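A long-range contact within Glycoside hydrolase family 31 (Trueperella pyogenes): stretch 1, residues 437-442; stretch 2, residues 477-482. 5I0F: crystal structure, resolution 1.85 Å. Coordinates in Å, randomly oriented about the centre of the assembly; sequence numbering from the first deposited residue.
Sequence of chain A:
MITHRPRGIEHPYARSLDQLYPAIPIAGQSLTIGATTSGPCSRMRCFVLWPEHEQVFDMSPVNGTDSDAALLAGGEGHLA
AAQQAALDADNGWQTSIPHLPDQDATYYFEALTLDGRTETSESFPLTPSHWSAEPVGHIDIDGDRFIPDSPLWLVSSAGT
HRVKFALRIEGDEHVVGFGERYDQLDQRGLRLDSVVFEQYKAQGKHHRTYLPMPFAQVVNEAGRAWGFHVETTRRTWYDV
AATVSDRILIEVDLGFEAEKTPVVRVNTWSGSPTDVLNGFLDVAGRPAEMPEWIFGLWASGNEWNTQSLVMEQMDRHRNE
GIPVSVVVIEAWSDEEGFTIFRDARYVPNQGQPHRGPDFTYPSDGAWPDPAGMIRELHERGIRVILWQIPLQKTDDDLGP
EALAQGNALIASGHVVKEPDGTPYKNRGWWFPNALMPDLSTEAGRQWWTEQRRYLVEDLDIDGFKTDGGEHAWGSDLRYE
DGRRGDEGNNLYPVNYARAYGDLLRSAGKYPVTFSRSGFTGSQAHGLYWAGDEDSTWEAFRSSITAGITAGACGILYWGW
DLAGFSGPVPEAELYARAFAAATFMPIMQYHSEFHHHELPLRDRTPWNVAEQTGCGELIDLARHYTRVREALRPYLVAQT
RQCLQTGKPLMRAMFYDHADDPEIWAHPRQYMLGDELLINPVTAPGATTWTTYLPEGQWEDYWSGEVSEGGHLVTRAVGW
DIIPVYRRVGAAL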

# COMPACT_ATOMS: atom_id res chain seq x y z
N PRO A 437 5.74 -16.52 3.51
CA PRO A 437 7.07 -16.90 3.04
C PRO A 437 8.09 -15.82 3.34
O PRO A 437 7.76 -14.60 3.34
CB PRO A 437 6.90 -17.07 1.52
CG PRO A 437 5.73 -16.21 1.17
CD PRO A 437 4.83 -16.23 2.38
N ASP A 438 9.31 -16.27 3.62
CA ASP A 438 10.42 -15.37 3.91
C ASP A 438 11.08 -15.04 2.58
O ASP A 438 11.75 -15.88 2.00
CB ASP A 438 11.41 -16.02 4.89
CG ASP A 438 12.42 -15.03 5.43
OD1 ASP A 438 12.73 -14.08 4.71
OD2 ASP A 438 12.91 -15.20 6.58
N LEU A 439 10.86 -13.82 2.12
CA LEU A 439 11.37 -13.37 0.84
C LEU A 439 12.56 -12.44 1.04
O LEU A 439 12.92 -11.69 0.12
CB LEU A 439 10.22 -12.70 0.06
CG LEU A 439 8.95 -13.56 -0.13
CD1 LEU A 439 7.86 -12.76 -0.83
CD2 LEU A 439 9.24 -14.83 -0.91
N SER A 440 13.18 -12.49 2.23
CA SER A 440 14.27 -11.58 2.59
C SER A 440 15.65 -11.99 2.04
O SER A 440 16.56 -11.17 2.06
CB SER A 440 14.34 -11.37 4.11
OG SER A 440 14.87 -12.50 4.83
N THR A 441 15.79 -13.22 1.55
CA THR A 441 17.04 -13.69 0.94
C THR A 441 16.78 -14.29 -0.44
O THR A 441 15.64 -14.66 -0.74
CB THR A 441 17.72 -14.79 1.79
OG1 THR A 441 16.91 -15.98 1.81
CG2 THR A 441 17.97 -14.31 3.20
N GLU A 442 17.83 -14.39 -1.24
CA GLU A 442 17.70 -14.97 -2.58
C GLU A 442 17.12 -16.39 -2.53
O GLU A 442 16.24 -16.72 -3.32
CB GLU A 442 19.03 -14.92 -3.35
CG GLU A 442 18.90 -15.24 -4.84
CD GLU A 442 18.08 -14.21 -5.62
OE1 GLU A 442 18.22 -12.98 -5.36
OE2 GLU A 442 17.29 -14.64 -6.51
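Stretch 2, residues 477-482: LRYEDG

Stretch 2 meets stretch 1 as one irregular segment against another, with neither a helix nor a strand of its own in the contact. The backbone of stretch 2 runs extended through Leu477, Arg478 and Tyr479, then folds into a type I beta turn from Tyr479 to Gly482, closed by Gly482 N donating to Tyr479 O at 3.0 Å. The two chains advance in the same direction: the CA of Asp438 lies 6.5 Å from the CA of Tyr479, and two residues further on the CA of Ser440 lies 5.5 Å from the CA of Asp481. The turn settles onto the side chains of Asp438, Ser440 and Thr441; Thr441 is also the N-cap of the helix that follows.

The direct hydrogen bonds obey a simple rule: side-chain oxygens of stretch 1 receive backbone NH groups of the turn. Asp438 OD2 accepts from Glu480 N at 2.7 Å, and Ser440 OG accepts from Asp481 N at 3.0 Å. Glu480 and Asp481 are the two central residues of the turn, whose amides the turn's own closing bond leaves free. The acceptors are also joined to each other within stretch 1. Asp438, in the t rotamer, takes both Ser440 N (3.0 Å) and Ser440 OG (2.7 Å) on its OD1. Ser440, in the p rotamer, thus donates through OG to Asp438 OD1 while OG accepts from Asp481 N, linking the two stretches in a short relay.

Packing fills in around these hydrogen bonds. Thr441 CG2 rests 3.7 Å from Asp481 N and 3.9 Å from Glu480 CB, laying a methyl group against the turn. Ser440 OG comes within 3.7 Å of Tyr479 CB, and Asp438 OD1 sits at the edge of the Tyr479 ring, 3.8 Å from CD2. The CA-to-CB bond of Leu439 points away, while those of Asp438, Ser440 and Thr441 point toward stretch 2. In all, 302 Å² is buried, counting both sides.

Water completes the joint. Asp438 OD2 and Glu480 OE1 are like charges 4.0 Å apart. Water 1 ties the carboxylate of Glu480 back to stretch 1: this water donates to Glu480 OE1 (2.7 Å) and to Asp438 O (3.0 Å), and accepts from Thr441 OG1 (2.7 Å). Water 2 lies near Asp438 OD2 (2.8 Å) and Arg478 O (2.9 Å), water 3 near Ser440 O (2.9 Å) and Asp481 OD2 (2.8 Å). Gly482 ends the turn at a positive phi of 98°, where a CB would jam against the preceding carbonyl oxygen.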

# COMPACT_ATOMS: atom_id res chain seq x y z
N LEU A 477 9.49 -10.45 15.14
CA LEU A 477 9.52 -11.48 14.11
C LEU A 477 10.96 -11.65 13.61
O LEU A 477 11.76 -10.74 13.76
CB LEU A 477 8.57 -11.14 12.96
CG LEU A 477 7.07 -10.96 13.28
CD1 LEU A 477 6.28 -10.80 11.98
CD2 LEU A 477 6.50 -12.08 14.12
N ARG A 478 11.29 -12.81 13.05
CA ARG A 478 12.64 -13.13 12.60
C ARG A 478 12.65 -13.45 11.11
O ARG A 478 11.85 -14.27 10.62
CB ARG A 478 13.18 -14.35 13.36
CG ARG A 478 13.17 -14.21 14.87
CD ARG A 478 13.78 -15.45 15.51
NE ARG A 478 13.93 -15.32 16.98
CZ ARG A 478 14.88 -14.61 17.60
NH1 ARG A 478 14.90 -14.56 18.93
NH2 ARG A 478 15.80 -13.94 16.92
N TYR A 479 13.59 -12.84 10.41
CA TYR A 479 13.80 -13.05 8.99
C TYR A 479 15.17 -13.68 8.77
O TYR A 479 16.12 -13.44 9.54
CB TYR A 479 13.70 -11.72 8.25
CG TYR A 479 12.31 -11.12 8.17
CD1 TYR A 479 11.79 -10.35 9.21
CD2 TYR A 479 11.53 -11.30 7.04
CE1 TYR A 479 10.50 -9.80 9.13
CE2 TYR A 479 10.26 -10.74 6.94
CZ TYR A 479 9.75 -9.98 7.98
OH TYR A 479 8.47 -9.47 7.83
N GLU A 480 15.30 -14.44 7.70
CA GLU A 480 16.55 -15.10 7.36
C GLU A 480 17.65 -14.14 6.97
O GLU A 480 18.81 -14.51 7.01
CB GLU A 480 16.35 -16.11 6.23
CG GLU A 480 15.62 -17.36 6.70
CD GLU A 480 15.48 -18.39 5.61
OE1 GLU A 480 14.83 -18.10 4.57
OE2 GLU A 480 15.99 -19.51 5.78
N ASP A 481 17.32 -12.92 6.57
CA ASP A 481 18.34 -11.89 6.31
C ASP A 481 18.97 -11.31 7.59
O ASP A 481 19.84 -10.47 7.50
CB ASP A 481 17.80 -10.75 5.41
CG ASP A 481 16.77 -9.85 6.11
OD1 ASP A 481 16.32 -10.18 7.22
OD2 ASP A 481 16.39 -8.79 5.51
N GLY A 482 18.50 -11.74 8.77
CA GLY A 482 19.03 -11.25 10.05
C GLY A 482 18.19 -10.15 10.68
O GLY A 482 18.36 -9.87 11.85
O HOH W 1 14.53 -15.95 3.03
O HOH W 2 12.83 -16.57 9.07
O HOH W 3 16.00 -8.37 2.79